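Local coordinates for computational Design of Enzyme (Synthetic construct, PDB 3TP4), which is a computationally designed enzyme, built to carry an activated serine in a catalytic triad, probably on a TIM-barrel glycosyl hydrolase scaffold, at residues S278-N292 / N316-H330. Numbering follows the deposited sequence.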
loop_
_atom_site.group_PDB
_atom_site.type_symbol
_atom_site.label_atom_id
_atom_site.label_comp_id
_atom_site.label_asym_id
_atom_site.label_seq_id
_atom_site.Cartn_x
_atom_site.Cartn_y
_atom_site.Cartn_z
ATOM N N SER A 278 0.355 9.173 7.949
ATOM C CA SER A 278 -0.233 9.489 6.654
ATOM C C SER A 278 0.864 9.956 5.710
ATOM O O SER A 278 1.877 10.515 6.148
ATOM C CB SER A 278 -1.300 10.573 6.785
ATOM O OG SER A 278 -0.740 11.763 7.331
ATOM N N ALA A 279 0.663 9.737 4.412
ATOM C CA ALA A 279 1.651 10.147 3.414
ATOM C C ALA A 279 0.942 10.494 2.115
ATOM O O ALA A 279 -0.116 9.944 1.818
ATOM C CB ALA A 279 2.663 9.036 3.178
ATOM N N PHE A 280 1.514 11.424 1.358
ATOM C CA PHE A 280 1.000 11.786 0.031
ATOM C C PHE A 280 1.568 10.756 -0.966
ATOM O O PHE A 280 2.481 11.049 -1.739
ATOM C CB PHE A 280 1.461 13.217 -0.302
ATOM C CG PHE A 280 0.812 13.832 -1.532
ATOM C CD1 PHE A 280 -0.086 13.115 -2.321
ATOM C CD2 PHE A 280 1.135 15.138 -1.906
ATOM C CE1 PHE A 280 -0.662 13.699 -3.475
ATOM C CE2 PHE A 280 0.575 15.729 -3.045
ATOM C CZ PHE A 280 -0.323 15.019 -3.830
ATOM N N THR A 281 1.028 9.540 -0.930
ATOM C CA THR A 281 1.682 8.396 -1.571
ATOM C C THR A 281 2.019 8.602 -3.037
ATOM O O THR A 281 3.066 8.159 -3.500
ATOM C CB THR A 281 0.886 7.071 -1.378
ATOM O OG1 THR A 281 -0.520 7.305 -1.561
ATOM C CG2 THR A 281 1.144 6.515 0.020
ATOM N N ARG A 282 1.141 9.264 -3.776
ATOM C CA ARG A 282 1.430 9.528 -5.175
ATOM C C ARG A 282 1.042 10.933 -5.585
ATOM O O ARG A 282 -0.082 11.383 -5.332
ATOM C CB ARG A 282 0.718 8.508 -6.067
ATOM C CG ARG A 282 1.222 7.097 -5.906
ATOM C CD ARG A 282 0.529 6.175 -6.905
ATOM N NE ARG A 282 1.138 6.251 -8.235
ATOM C CZ ARG A 282 0.773 5.480 -9.258
ATOM N NH1 ARG A 282 -0.203 4.588 -9.104
ATOM N NH2 ARG A 282 1.380 5.592 -10.429
ATOM N N PHE A 283 1.985 11.622 -6.216
ATOM C CA PHE A 283 1.736 12.956 -6.737
ATOM C C PHE A 283 2.481 13.129 -8.050
ATOM O O PHE A 283 3.495 12.470 -8.289
ATOM C CB PHE A 283 2.170 14.029 -5.729
ATOM C CG PHE A 283 3.615 14.464 -5.864
ATOM C CD1 PHE A 283 4.647 13.672 -5.376
ATOM C CD2 PHE A 283 3.934 15.671 -6.465
ATOM C CE1 PHE A 283 5.971 14.085 -5.473
ATOM C CE2 PHE A 283 5.259 16.087 -6.582
ATOM C CZ PHE A 283 6.281 15.293 -6.084
ATOM N N GLY A 284 1.998 14.035 -8.896
ATOM C CA GLY A 284 2.704 14.327 -10.136
ATOM C C GLY A 284 1.867 15.129 -11.120
ATOM O O GLY A 284 0.674 15.336 -10.901
ATOM N N VAL A 285 2.499 15.599 -12.191
ATOM C CA VAL A 285 1.775 16.253 -13.277
ATOM C C VAL A 285 1.059 15.186 -14.115
ATOM O O VAL A 285 1.682 14.224 -14.553
ATOM C CB VAL A 285 2.729 17.042 -14.190
ATOM C CG1 VAL A 285 1.983 17.580 -15.408
ATOM C CG2 VAL A 285 3.399 18.189 -13.412
ATOM N N SER A 286 -0.246 15.342 -14.322
ATOM C CA SER A 286 -0.991 14.366 -15.130
ATOM C C SER A 286 -0.352 14.244 -16.501
ATOM O O SER A 286 -0.178 15.241 -17.197
ATOM C CB SER A 286 -2.452 14.786 -15.307
ATOM O OG SER A 286 -3.119 14.920 -14.076
ATOM N N GLY A 287 -0.000 13.021 -16.879
ATOM C CA GLY A 287 0.618 12.758 -18.161
ATOM C C GLY A 287 2.115 12.992 -18.149
ATOM O O GLY A 287 2.783 12.782 -19.158
ATOM N N GLY A 288 2.652 13.429 -17.013
ATOM C CA GLY A 288 4.082 13.640 -16.909
ATOM C C GLY A 288 4.488 15.015 -17.403
ATOM O O GLY A 288 3.639 15.817 -17.771
ATOM N N VAL A 289 5.789 15.283 -17.406
ATOM C CA VAL A 289 6.302 16.591 -17.778
ATOM C C VAL A 289 7.089 16.522 -19.081
ATOM O O VAL A 289 7.780 17.470 -19.449
ATOM C CB VAL A 289 7.214 17.165 -16.674
ATOM C CG1 VAL A 289 6.436 17.292 -15.366
ATOM C CG2 VAL A 289 8.436 16.278 -16.488
ATOM N N GLY A 290 6.990 15.390 -19.769
ATOM C CA GLY A 290 7.680 15.213 -21.032
ATOM C C GLY A 290 6.794 15.513 -22.228
ATOM O O GLY A 290 5.817 16.249 -22.120
ATOM N N THR A 291 7.145 14.918 -23.366
ATOM C CA THR A 291 6.504 15.174 -24.656
ATOM C C THR A 291 4.989 15.045 -24.638
ATOM O O THR A 291 4.272 15.921 -25.119
ATOM C CB THR A 291 7.040 14.197 -25.714
ATOM O OG1 THR A 291 8.459 14.358 -25.834
ATOM C CG2 THR A 291 6.378 14.445 -27.057
ATOM N N ASN A 292 4.502 13.939 -24.089
ATOM C CA ASN A 292 3.074 13.676 -24.063
ATOM C C ASN A 292 2.417 14.277 -22.828
ATOM O O ASN A 292 1.242 14.031 -22.554
ATOM C CB ASN A 292 2.820 12.170 -24.127
ATOM C CG ASN A 292 3.495 11.521 -25.320
ATOM O OD1 ASN A 292 3.559 12.108 -26.404
ATOM N ND2 ASN A 292 4.017 10.312 -25.125
ATOM N N ASN A 316 2.334 15.173 6.579
ATOM C CA ASN A 316 2.415 14.029 5.688
ATOM C C ASN A 316 3.864 13.637 5.390
ATOM O O ASN A 316 4.696 14.484 5.085
ATOM C CB ASN A 316 1.608 14.307 4.422
ATOM C CG ASN A 316 0.129 14.078 4.650
ATOM O OD1 ASN A 316 -0.284 12.946 4.879
ATOM N ND2 ASN A 316 -0.664 15.146 4.642
ATOM N N ALA A 317 4.150 12.347 5.506
ATOM C CA ALA A 317 5.524 11.861 5.641
ATOM C C ALA A 317 6.350 11.846 4.360
ATOM O O ALA A 317 7.554 12.082 4.402
ATOM C CB ALA A 317 5.520 10.483 6.271
ATOM N N TYR A 318 5.714 11.530 3.238
ATOM C CA TYR A 318 6.414 11.499 1.955
ATOM C C TYR A 318 5.478 11.754 0.784
ATOM O O TYR A 318 4.249 11.763 0.939
ATOM C CB TYR A 318 7.195 10.181 1.769
ATOM C CG TYR A 318 6.371 8.893 1.784
ATOM C CD1 TYR A 318 6.182 8.180 2.968
ATOM C CD2 TYR A 318 5.823 8.370 0.610
ATOM C CE1 TYR A 318 5.452 6.998 2.995
ATOM C CE2 TYR A 318 5.081 7.165 0.622
ATOM C CZ TYR A 318 4.909 6.489 1.819
ATOM O OH TYR A 318 4.171 5.317 1.863
HETATM N N MSE A 319 6.066 11.985 -0.382
HETATM C CA MSE A 319 5.302 12.178 -1.609
HETATM C C MSE A 319 6.133 11.656 -2.779
HETATM O O MSE A 319 7.233 12.144 -3.039
HETATM C CB MSE A 319 4.981 13.660 -1.807
HETATM C CG MSE A 319 6.214 14.533 -1.882
HETATM SE SE MSE A 319 5.735 16.420 -1.678
HETATM C CE MSE A 319 4.612 16.655 -3.266
ATOM N N GLU A 320 5.603 10.654 -3.473
ATOM C CA GLU A 320 6.344 9.958 -4.515
ATOM C C GLU A 320 5.752 10.278 -5.886
ATOM O O GLU A 320 4.530 10.253 -6.063
ATOM C CB GLU A 320 6.293 8.436 -4.272
ATOM C CG GLU A 320 7.125 7.651 -5.290
ATOM C CD GLU A 320 6.798 6.154 -5.294
ATOM O OE1 GLU A 320 6.365 5.617 -4.249
ATOM O OE2 GLU A 320 6.997 5.515 -6.347
ATOM N N THR A 321 6.608 10.595 -6.853
ATOM C CA THR A 321 6.134 10.843 -8.214
ATOM C C THR A 321 6.597 9.727 -9.159
ATOM O O THR A 321 7.382 8.859 -8.772
ATOM C CB THR A 321 6.547 12.238 -8.750
ATOM O OG1 THR A 321 5.649 12.643 -9.798
ATOM C CG2 THR A 321 7.973 12.210 -9.292
ATOM N N GLY A 322 6.113 9.761 -10.395
ATOM C CA GLY A 322 6.174 8.598 -11.263
ATOM C C GLY A 322 7.494 8.288 -11.955
ATOM O O GLY A 322 8.461 9.054 -11.898
ATOM N N GLU A 323 7.513 7.154 -12.646
ATOM C CA GLU A 323 8.727 6.648 -13.280
ATOM C C GLU A 323 9.169 7.481 -14.493
ATOM O O GLU A 323 8.346 7.955 -15.274
ATOM C CB GLU A 323 8.507 5.183 -13.697
ATOM C CG GLU A 323 9.777 4.446 -14.117
ATOM C CD GLU A 323 9.567 2.935 -14.186
ATOM O OE1 GLU A 323 8.410 2.510 -14.384
ATOM O OE2 GLU A 323 10.550 2.176 -14.028
ATOM N N ASN A 324 10.475 7.650 -14.652
ATOM C CA ASN A 324 11.009 8.334 -15.825
ATOM C C ASN A 324 11.303 7.343 -16.971
ATOM O O ASN A 324 12.441 6.944 -17.173
ATOM C CB ASN A 324 12.270 9.113 -15.455
ATOM C CG ASN A 324 11.960 10.506 -14.923
ATOM O OD1 ASN A 324 10.870 10.759 -14.420
ATOM N ND2 ASN A 324 12.910 11.418 -15.062
ATOM N N ALA A 325 10.267 6.946 -17.702
ATOM C CA ALA A 325 10.411 5.889 -18.705
ATOM C C ALA A 325 11.132 6.378 -19.955
ATOM O O ALA A 325 12.143 5.806 -20.357
ATOM C CB ALA A 325 9.058 5.309 -19.065
ATOM N N ASP A 326 10.618 7.441 -20.564
ATOM C CA ASP A 326 11.220 7.981 -21.779
ATOM C C ASP A 326 10.827 9.439 -21.996
ATOM O O ASP A 326 10.060 10.004 -21.217
ATOM C CB ASP A 326 10.810 7.129 -22.984
ATOM C CG ASP A 326 9.316 6.899 -23.047
ATOM O OD1 ASP A 326 8.553 7.875 -22.899
ATOM O OD2 ASP A 326 8.899 5.739 -23.230
ATOM N N ALA A 327 11.345 10.036 -23.067
ATOM C CA ALA A 327 11.110 11.450 -23.349
ATOM C C ALA A 327 9.628 11.794 -23.351
ATOM O O ALA A 327 9.223 12.861 -22.882
ATOM C CB ALA A 327 11.749 11.850 -24.682
ATOM N N GLY A 328 8.822 10.899 -23.906
ATOM C CA GLY A 328 7.390 11.127 -23.978
ATOM C C GLY A 328 6.724 11.045 -22.618
ATOM O O GLY A 328 5.840 11.840 -22.301
ATOM N N GLN A 329 7.143 10.073 -21.810
ATOM C CA GLN A 329 6.516 9.862 -20.505
ATOM C C GLN A 329 7.536 9.813 -19.371
ATOM O O GLN A 329 8.221 8.809 -19.166
ATOM C CB GLN A 329 5.688 8.578 -20.502
ATOM C CG GLN A 329 4.828 8.428 -19.267
ATOM C CD GLN A 329 4.005 7.165 -19.288
ATOM O OE1 GLN A 329 4.328 6.211 -19.995
ATOM N NE2 GLN A 329 2.925 7.152 -18.515
ATOM N N HIS A 330 7.630 10.908 -18.632
ATOM C CA HIS A 330 8.481 10.942 -17.455
ATOM C C HIS A 330 7.965 12.004 -16.492
ATOM O O HIS A 330 7.269 12.935 -16.900
ATOM C CB HIS A 330 9.956 11.152 -17.835
ATOM C CG HIS A 330 10.245 12.466 -18.496
ATOM N ND1 HIS A 330 10.020 12.693 -19.839
ATOM C CD2 HIS A 330 10.789 13.609 -18.008
ATOM C CE1 HIS A 330 10.395 13.924 -20.145
ATOM N NE2 HIS A 330 10.866 14.502 -19.053
HETATM O O HOH W 1 4.230 5.777 -2.750
HETATM O O HOH W 2 3.515 8.529 -8.210
HETATM O O HOH W 3 5.484 14.776 -11.910
HETATM O O HOH W 4 5.607 12.925 -19.829
#
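Two neighbouring strands of a TIM-type barrel, 282-285 and 318-321, splayed by 47° but running in the same general direction, meet where Phe283 is held between Met319 and Thr321; the loops that follow separate and meet again where Gly288 to Asn292 run beside Ala327 to His330. Phe283 N donates to Glu320 O (2.9 Å), and its carbonyl O accepts from Thr321 OG1 (2.6 Å), which a chi1 of -157° turns to face that carbonyl. Selenomethionine Met319 bends at its last torsion (chi3 -63°), bringing CE over the centre of the Phe283 ring, 3.3 Å from the centroid, in a CH-pi contact; SE stands over the same face, a Met-aromatic contact. Thr321 CB lies over the opposite face, displaced toward the rim. Nearer the strand starts, Ala279 CB sits on a face of the Tyr318 ring, 3.5 Å from its centroid, while Ser278 OG donates to Asn316 OD1 (2.8 Å) from above the amide plane.

The Glu320 side chain is extended beyond CG: water 1 joins its OE1 to Thr281 O, and its OE2 hydrogen-bonds His37 ND1, consistent with a designed Ser-His-Glu triad completed by Ser70.

Beyond the strands, Val289 N reaches His330 O almost along the C=O axis (2.8 Å). The His330 imidazole lies with one face under the Val289-Gly290 peptide; its ND1 donates to Asp326 O (3.0 Å) and its NE2 bonds Asp337. Replacing His330 by an alanine is likely to leave Asp337 and Asp326 O without their imidazole partner and to open a gap beneath that peptide. Water 4 accepts from Gly290 N and His330 N, bridging the loops, and farther on Thr291 N bonds Ala327 O (3.0 Å). Glu320 lies near the C-terminal end of its strand, where TIM barrels carry their active sites, consistent with a part in the triad.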